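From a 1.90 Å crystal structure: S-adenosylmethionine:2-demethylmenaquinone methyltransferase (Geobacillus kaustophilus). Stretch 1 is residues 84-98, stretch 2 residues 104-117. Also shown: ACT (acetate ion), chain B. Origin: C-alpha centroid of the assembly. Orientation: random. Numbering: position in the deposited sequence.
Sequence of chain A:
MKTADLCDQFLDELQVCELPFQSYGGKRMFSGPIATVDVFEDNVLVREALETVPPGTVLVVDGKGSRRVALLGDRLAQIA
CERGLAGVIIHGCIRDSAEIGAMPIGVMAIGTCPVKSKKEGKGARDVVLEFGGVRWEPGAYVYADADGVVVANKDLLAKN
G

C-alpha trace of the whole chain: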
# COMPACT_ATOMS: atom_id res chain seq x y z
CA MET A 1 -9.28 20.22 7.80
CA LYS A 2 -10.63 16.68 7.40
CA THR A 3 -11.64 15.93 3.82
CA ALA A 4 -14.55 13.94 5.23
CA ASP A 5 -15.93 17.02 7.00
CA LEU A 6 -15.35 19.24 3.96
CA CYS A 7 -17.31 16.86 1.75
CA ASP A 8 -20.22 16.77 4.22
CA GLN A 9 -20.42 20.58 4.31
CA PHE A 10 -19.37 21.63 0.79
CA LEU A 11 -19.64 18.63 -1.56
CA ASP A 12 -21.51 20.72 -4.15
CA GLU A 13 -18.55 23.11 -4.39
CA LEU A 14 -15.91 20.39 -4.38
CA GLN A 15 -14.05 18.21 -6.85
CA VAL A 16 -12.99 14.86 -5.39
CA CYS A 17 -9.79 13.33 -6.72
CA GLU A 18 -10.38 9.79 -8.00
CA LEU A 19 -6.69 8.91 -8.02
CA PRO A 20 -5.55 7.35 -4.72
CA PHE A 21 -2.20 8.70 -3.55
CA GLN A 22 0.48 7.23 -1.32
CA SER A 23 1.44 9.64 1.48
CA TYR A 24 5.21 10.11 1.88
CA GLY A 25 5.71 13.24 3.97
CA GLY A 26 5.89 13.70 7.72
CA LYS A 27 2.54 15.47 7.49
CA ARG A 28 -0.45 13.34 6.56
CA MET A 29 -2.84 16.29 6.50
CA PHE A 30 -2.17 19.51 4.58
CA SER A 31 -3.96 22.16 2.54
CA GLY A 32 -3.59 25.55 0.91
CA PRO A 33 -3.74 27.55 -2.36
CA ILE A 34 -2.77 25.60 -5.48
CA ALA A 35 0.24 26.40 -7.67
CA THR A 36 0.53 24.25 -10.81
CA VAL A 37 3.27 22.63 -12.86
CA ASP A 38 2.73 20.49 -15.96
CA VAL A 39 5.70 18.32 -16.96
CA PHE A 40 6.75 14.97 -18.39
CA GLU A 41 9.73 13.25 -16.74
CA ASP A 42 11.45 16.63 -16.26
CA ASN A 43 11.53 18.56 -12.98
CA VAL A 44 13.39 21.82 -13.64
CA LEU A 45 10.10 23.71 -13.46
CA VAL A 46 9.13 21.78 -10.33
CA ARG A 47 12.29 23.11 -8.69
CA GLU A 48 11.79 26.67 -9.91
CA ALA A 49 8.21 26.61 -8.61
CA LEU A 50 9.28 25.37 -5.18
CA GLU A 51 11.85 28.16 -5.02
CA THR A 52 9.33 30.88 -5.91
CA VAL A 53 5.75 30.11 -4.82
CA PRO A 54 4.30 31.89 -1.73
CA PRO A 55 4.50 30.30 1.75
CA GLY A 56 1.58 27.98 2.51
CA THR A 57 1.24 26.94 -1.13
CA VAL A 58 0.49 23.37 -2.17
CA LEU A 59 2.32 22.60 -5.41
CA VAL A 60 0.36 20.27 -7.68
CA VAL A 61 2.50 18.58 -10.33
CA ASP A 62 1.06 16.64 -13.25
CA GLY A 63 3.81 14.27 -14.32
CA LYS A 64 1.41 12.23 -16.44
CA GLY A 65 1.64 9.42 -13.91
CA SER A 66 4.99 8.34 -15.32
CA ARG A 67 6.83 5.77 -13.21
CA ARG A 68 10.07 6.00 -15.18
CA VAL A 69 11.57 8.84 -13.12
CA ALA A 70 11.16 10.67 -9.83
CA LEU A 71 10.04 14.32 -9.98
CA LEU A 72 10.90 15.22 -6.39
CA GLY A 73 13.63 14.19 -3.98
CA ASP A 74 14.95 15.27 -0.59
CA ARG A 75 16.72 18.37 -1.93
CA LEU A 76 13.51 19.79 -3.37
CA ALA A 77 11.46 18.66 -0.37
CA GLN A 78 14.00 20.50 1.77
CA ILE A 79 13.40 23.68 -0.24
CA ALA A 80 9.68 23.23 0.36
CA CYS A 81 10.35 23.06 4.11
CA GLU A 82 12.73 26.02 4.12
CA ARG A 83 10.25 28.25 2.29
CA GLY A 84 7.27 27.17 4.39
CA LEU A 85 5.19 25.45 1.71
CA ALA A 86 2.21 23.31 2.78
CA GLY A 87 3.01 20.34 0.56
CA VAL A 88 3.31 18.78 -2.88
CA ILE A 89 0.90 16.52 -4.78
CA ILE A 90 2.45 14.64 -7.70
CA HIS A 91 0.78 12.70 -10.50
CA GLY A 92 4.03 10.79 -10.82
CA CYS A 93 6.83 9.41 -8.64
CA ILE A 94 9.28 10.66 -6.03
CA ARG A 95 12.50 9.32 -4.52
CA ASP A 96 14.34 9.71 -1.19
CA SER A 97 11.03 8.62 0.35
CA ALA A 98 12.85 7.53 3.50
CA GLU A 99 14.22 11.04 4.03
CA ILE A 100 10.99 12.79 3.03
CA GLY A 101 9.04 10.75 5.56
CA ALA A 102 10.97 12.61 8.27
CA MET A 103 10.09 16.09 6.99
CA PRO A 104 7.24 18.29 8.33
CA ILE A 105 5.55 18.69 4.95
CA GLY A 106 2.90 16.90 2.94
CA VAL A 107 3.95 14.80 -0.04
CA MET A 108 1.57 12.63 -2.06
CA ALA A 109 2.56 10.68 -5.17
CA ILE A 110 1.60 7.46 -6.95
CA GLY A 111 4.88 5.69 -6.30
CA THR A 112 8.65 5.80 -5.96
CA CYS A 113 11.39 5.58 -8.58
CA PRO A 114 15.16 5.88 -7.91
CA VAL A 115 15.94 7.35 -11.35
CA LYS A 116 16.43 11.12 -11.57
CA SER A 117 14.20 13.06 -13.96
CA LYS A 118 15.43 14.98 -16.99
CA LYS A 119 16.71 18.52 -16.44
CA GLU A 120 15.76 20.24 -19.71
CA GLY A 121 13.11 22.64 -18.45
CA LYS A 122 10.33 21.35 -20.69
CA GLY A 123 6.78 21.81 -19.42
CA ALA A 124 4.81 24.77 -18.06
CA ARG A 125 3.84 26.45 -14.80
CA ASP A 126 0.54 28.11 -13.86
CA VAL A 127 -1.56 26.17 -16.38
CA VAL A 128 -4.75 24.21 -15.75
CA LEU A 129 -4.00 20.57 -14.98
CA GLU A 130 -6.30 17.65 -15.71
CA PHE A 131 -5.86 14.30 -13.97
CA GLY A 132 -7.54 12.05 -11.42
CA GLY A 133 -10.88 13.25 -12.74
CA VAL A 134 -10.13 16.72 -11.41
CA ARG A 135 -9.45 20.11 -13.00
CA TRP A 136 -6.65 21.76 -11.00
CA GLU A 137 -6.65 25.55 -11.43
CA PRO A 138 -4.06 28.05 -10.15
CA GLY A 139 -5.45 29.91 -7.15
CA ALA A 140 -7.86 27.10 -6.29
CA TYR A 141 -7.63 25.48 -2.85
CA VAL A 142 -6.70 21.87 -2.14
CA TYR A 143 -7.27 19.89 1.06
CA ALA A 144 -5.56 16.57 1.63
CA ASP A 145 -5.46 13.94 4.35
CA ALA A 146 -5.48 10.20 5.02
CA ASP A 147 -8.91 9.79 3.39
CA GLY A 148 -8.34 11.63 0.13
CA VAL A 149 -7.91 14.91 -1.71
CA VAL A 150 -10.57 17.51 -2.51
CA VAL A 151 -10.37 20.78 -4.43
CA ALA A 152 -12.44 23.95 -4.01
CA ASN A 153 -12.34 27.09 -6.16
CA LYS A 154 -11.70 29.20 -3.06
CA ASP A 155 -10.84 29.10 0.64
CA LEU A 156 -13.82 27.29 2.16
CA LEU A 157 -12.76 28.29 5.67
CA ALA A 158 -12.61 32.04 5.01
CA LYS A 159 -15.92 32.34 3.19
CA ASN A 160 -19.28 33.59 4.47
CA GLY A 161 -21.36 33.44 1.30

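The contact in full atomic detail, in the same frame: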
# COMPACT_ATOMS: atom_id res chain seq x y z
N GLY A 84 8.57 27.29 3.76
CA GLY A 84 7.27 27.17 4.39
C GLY A 84 6.08 26.77 3.53
O GLY A 84 4.97 27.25 3.74
N LEU A 85 6.29 25.89 2.56
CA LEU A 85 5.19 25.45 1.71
C LEU A 85 4.37 24.42 2.49
O LEU A 85 4.87 23.80 3.43
CB LEU A 85 5.73 24.84 0.41
CG LEU A 85 6.40 25.82 -0.57
CD1 LEU A 85 7.59 26.48 0.09
CD2 LEU A 85 6.84 25.07 -1.82
N ALA A 86 3.10 24.25 2.11
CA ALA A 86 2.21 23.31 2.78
C ALA A 86 2.50 21.87 2.35
O ALA A 86 2.51 20.95 3.18
CB ALA A 86 0.76 23.66 2.49
N GLY A 87 2.73 21.68 1.06
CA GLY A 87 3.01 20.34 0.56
C GLY A 87 3.06 20.25 -0.95
O GLY A 87 2.96 21.26 -1.65
N VAL A 88 3.24 19.03 -1.44
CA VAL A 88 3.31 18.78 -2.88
C VAL A 88 2.47 17.55 -3.22
O VAL A 88 2.48 16.56 -2.48
CB VAL A 88 4.77 18.50 -3.33
CG1 VAL A 88 4.84 18.43 -4.85
CG2 VAL A 88 5.71 19.59 -2.80
N ILE A 89 1.73 17.63 -4.32
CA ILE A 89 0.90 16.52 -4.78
C ILE A 89 1.39 16.22 -6.19
O ILE A 89 1.34 17.08 -7.07
CB ILE A 89 -0.59 16.90 -4.81
CG1 ILE A 89 -1.07 17.20 -3.39
CG2 ILE A 89 -1.41 15.77 -5.43
CD1 ILE A 89 -2.48 17.75 -3.30
N ILE A 90 1.87 15.00 -6.41
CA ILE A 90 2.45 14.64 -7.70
C ILE A 90 1.81 13.48 -8.44
O ILE A 90 1.72 12.36 -7.93
CB ILE A 90 3.95 14.31 -7.52
CG1 ILE A 90 4.62 15.38 -6.66
CG2 ILE A 90 4.63 14.20 -8.88
CD1 ILE A 90 6.07 15.10 -6.34
N HIS A 91 1.35 13.75 -9.66
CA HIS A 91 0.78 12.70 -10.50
C HIS A 91 2.03 12.14 -11.17
O HIS A 91 2.32 12.42 -12.34
CB HIS A 91 -0.19 13.29 -11.53
CG HIS A 91 -0.80 12.27 -12.44
ND1 HIS A 91 -1.06 10.98 -12.04
CD2 HIS A 91 -1.22 12.36 -13.72
CE1 HIS A 91 -1.60 10.31 -13.04
NE2 HIS A 91 -1.71 11.12 -14.07
N GLY A 92 2.78 11.38 -10.38
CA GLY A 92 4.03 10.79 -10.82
C GLY A 92 4.76 10.23 -9.61
O GLY A 92 4.15 10.06 -8.55
N CYS A 93 6.06 9.98 -9.74
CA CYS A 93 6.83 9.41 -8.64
C CYS A 93 7.81 10.35 -7.95
O CYS A 93 8.13 11.42 -8.45
CB CYS A 93 7.60 8.18 -9.13
SG CYS A 93 6.56 6.83 -9.72
N ILE A 94 8.29 9.91 -6.79
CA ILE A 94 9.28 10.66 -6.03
C ILE A 94 10.37 9.67 -5.63
O ILE A 94 10.25 8.47 -5.89
CB ILE A 94 8.69 11.26 -4.73
CG1 ILE A 94 8.30 10.14 -3.76
CG2 ILE A 94 7.47 12.11 -5.06
CD1 ILE A 94 8.01 10.62 -2.36
N ARG A 95 11.43 10.17 -5.02
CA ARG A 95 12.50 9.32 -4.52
C ARG A 95 12.94 9.92 -3.19
O ARG A 95 12.43 10.97 -2.79
CB ARG A 95 13.65 9.22 -5.52
CG ARG A 95 14.43 10.49 -5.80
CD ARG A 95 15.53 10.17 -6.82
NE ARG A 95 16.57 11.19 -6.87
CZ ARG A 95 17.72 11.05 -7.53
NH1 ARG A 95 17.97 9.93 -8.20
NH2 ARG A 95 18.62 12.02 -7.51
N ASP A 96 13.88 9.27 -2.51
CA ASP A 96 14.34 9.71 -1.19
C ASP A 96 13.13 9.70 -0.26
O ASP A 96 13.02 10.55 0.63
CB ASP A 96 14.94 11.12 -1.24
CG ASP A 96 16.14 11.23 -2.16
OD1 ASP A 96 16.98 10.31 -2.16
OD2 ASP A 96 16.24 12.24 -2.88
N SER A 97 12.24 8.73 -0.46
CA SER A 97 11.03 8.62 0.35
C SER A 97 11.36 8.42 1.82
O SER A 97 10.62 8.87 2.69
CB SER A 97 10.15 7.46 -0.15
OG SER A 97 10.80 6.21 -0.05
N ALA A 98 12.46 7.74 2.11
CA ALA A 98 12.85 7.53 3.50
C ALA A 98 13.10 8.87 4.18
O ALA A 98 12.59 9.14 5.26
CB ALA A 98 14.10 6.66 3.56
N PRO A 104 8.53 17.71 7.95
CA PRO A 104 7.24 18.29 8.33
C PRO A 104 6.47 18.94 7.18
O PRO A 104 6.05 20.10 7.26
CB PRO A 104 7.62 19.30 9.40
CG PRO A 104 8.93 19.83 8.87
CD PRO A 104 9.64 18.55 8.44
N ILE A 105 6.27 18.18 6.10
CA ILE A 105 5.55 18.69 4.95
C ILE A 105 4.74 17.56 4.32
O ILE A 105 5.04 16.39 4.52
CB ILE A 105 6.53 19.28 3.92
CG1 ILE A 105 5.77 20.09 2.88
CG2 ILE A 105 7.34 18.17 3.27
CD1 ILE A 105 6.65 20.92 1.99
N GLY A 106 3.70 17.92 3.58
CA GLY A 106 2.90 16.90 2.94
C GLY A 106 3.44 16.55 1.57
O GLY A 106 3.85 17.42 0.81
N VAL A 107 3.49 15.25 1.26
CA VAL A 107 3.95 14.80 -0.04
C VAL A 107 3.15 13.58 -0.46
O VAL A 107 3.22 12.53 0.18
CB VAL A 107 5.45 14.40 -0.03
CG1 VAL A 107 5.85 13.89 -1.42
CG2 VAL A 107 6.32 15.59 0.36
N MET A 108 2.37 13.73 -1.53
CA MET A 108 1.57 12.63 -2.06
C MET A 108 2.01 12.36 -3.49
O MET A 108 2.22 13.30 -4.27
CB MET A 108 0.08 12.97 -2.05
CG MET A 108 -0.53 13.13 -0.67
SD MET A 108 -2.30 13.42 -0.77
CE MET A 108 -2.89 12.51 0.66
N ALA A 109 2.14 11.09 -3.83
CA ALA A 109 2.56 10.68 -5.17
C ALA A 109 2.01 9.28 -5.43
O ALA A 109 1.48 8.65 -4.52
CB ALA A 109 4.08 10.68 -5.25
N ILE A 110 2.13 8.79 -6.66
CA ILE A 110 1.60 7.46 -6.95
C ILE A 110 2.62 6.34 -6.77
O ILE A 110 2.27 5.16 -6.86
CB ILE A 110 1.01 7.37 -8.37
CG1 ILE A 110 2.10 7.59 -9.42
CG2 ILE A 110 -0.10 8.41 -8.52
CD1 ILE A 110 1.66 7.28 -10.84
N GLY A 111 3.87 6.70 -6.50
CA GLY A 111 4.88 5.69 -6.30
C GLY A 111 6.28 6.26 -6.17
O GLY A 111 6.45 7.48 -6.14
N THR A 112 7.26 5.38 -6.07
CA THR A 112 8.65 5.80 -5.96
C THR A 112 9.44 5.26 -7.14
O THR A 112 9.08 4.24 -7.73
CB THR A 112 9.31 5.27 -4.66
OG1 THR A 112 9.28 3.83 -4.66
CG2 THR A 112 8.57 5.79 -3.43
N CYS A 113 10.51 5.96 -7.48
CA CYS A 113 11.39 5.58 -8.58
C CYS A 113 12.74 6.20 -8.26
O CYS A 113 12.84 7.41 -8.05
CB CYS A 113 10.87 6.14 -9.90
SG CYS A 113 11.97 5.77 -11.29
N PRO A 114 13.81 5.39 -8.22
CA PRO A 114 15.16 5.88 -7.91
C PRO A 114 15.84 6.70 -9.01
O PRO A 114 16.82 7.40 -8.73
CB PRO A 114 15.92 4.60 -7.59
CG PRO A 114 15.32 3.64 -8.58
CD PRO A 114 13.83 3.93 -8.47
N VAL A 115 15.34 6.62 -10.23
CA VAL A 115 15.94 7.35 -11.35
C VAL A 115 15.60 8.84 -11.38
O VAL A 115 14.44 9.23 -11.30
CB VAL A 115 15.53 6.73 -12.71
CG1 VAL A 115 16.22 7.47 -13.85
CG2 VAL A 115 15.87 5.25 -12.73
N LYS A 116 16.63 9.67 -11.53
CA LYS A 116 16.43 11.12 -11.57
C LYS A 116 15.70 11.52 -12.85
O LYS A 116 15.82 10.85 -13.89
CB LYS A 116 17.78 11.85 -11.50
CG LYS A 116 18.60 11.87 -12.79
CD LYS A 116 18.60 10.52 -13.51
CE LYS A 116 19.76 10.38 -14.48
NZ LYS A 116 21.03 10.10 -13.76
N SER A 117 14.93 12.60 -12.79
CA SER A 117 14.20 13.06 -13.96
C SER A 117 15.11 13.91 -14.84
O SER A 117 16.19 14.32 -14.41
CB SER A 117 12.98 13.88 -13.53
OG SER A 117 13.35 14.94 -12.66
C ACT B . 15.23 14.39 -9.34
O ACT B . 16.14 15.14 -9.04
OXT ACT B . 14.93 14.25 -10.52
CH3 ACT B . 14.48 13.64 -8.27

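The most unusual feature of this contact is that two parallel strands turn a corner together and pair again beyond it. The chain bends at H91 and G92 in one stretch and at I110 in the other, and the ladder is carried across the bend by one backbone bond, I110 N to G92 O at 3.0 Å.

Before the corner, strands 87-90 and 106-109 run parallel, their axes only 2° apart. The bonds alternate as parallel pairing demands: G106 N gives to A86 O at 3.3 Å, V88 N to G106 O at 2.8 Å, M108 N to V88 O at 3.0 Å, and I90 N to M108 O at 2.8 Å. V88 uses both its N and its O toward the partner strand, whereas I90 gives only its N, to M108 O, while V107 and I89 turn their CA hydrogens to the neighbouring carbonyls, V107 CA lying 3.3 Å from V88 O. After the corner the pattern resumes, with I94 N bonded to G111 O at 3.1 Å and C113 N to I94 O at 3.0 Å.

Glycine marks the tightest place in the register. G87 faces G106 with their CA atoms 4.2 Å apart, and G87 CA sits 3.0 Å from G106 O; a CB on G87 would come within 2.7 Å of that same oxygen, a clash. I105 also packs here, its CG1 3.6 Å from G87 CA.

The sheet face carrying V88, I90, V107 and A109 is apolar, and I94 joins them from beyond the bend. Its CD1 reaches V107 CG1 at 4.0 Å and its CG2 meets A109 CB at 3.7 Å, so one branched residue spans the corner. The small methyl of A109 suits this crowded spot, for its CB also lies 3.4 Å from G92 O. On the other face, I89 and M108 are paired in register, and farther on C93 CB packs against C113 CB at 3.9 Å.

R95 closes the far end. With chi1 p and an extended chain beyond, it brings NH1 to P114 O, a 2.8 Å hydrogen bond near the guanidinium plane, while K116 CB lies over one face of the group. An acetate, probably from the crystallisation liquor, accepts bonds at OXT from S117 N (2.8 Å) and S117 OG (2.7 Å).

Altogether 955 Å² is buried. Seven backbone bonds join the stretches, but H91 ND1 is buried without a partner in the model.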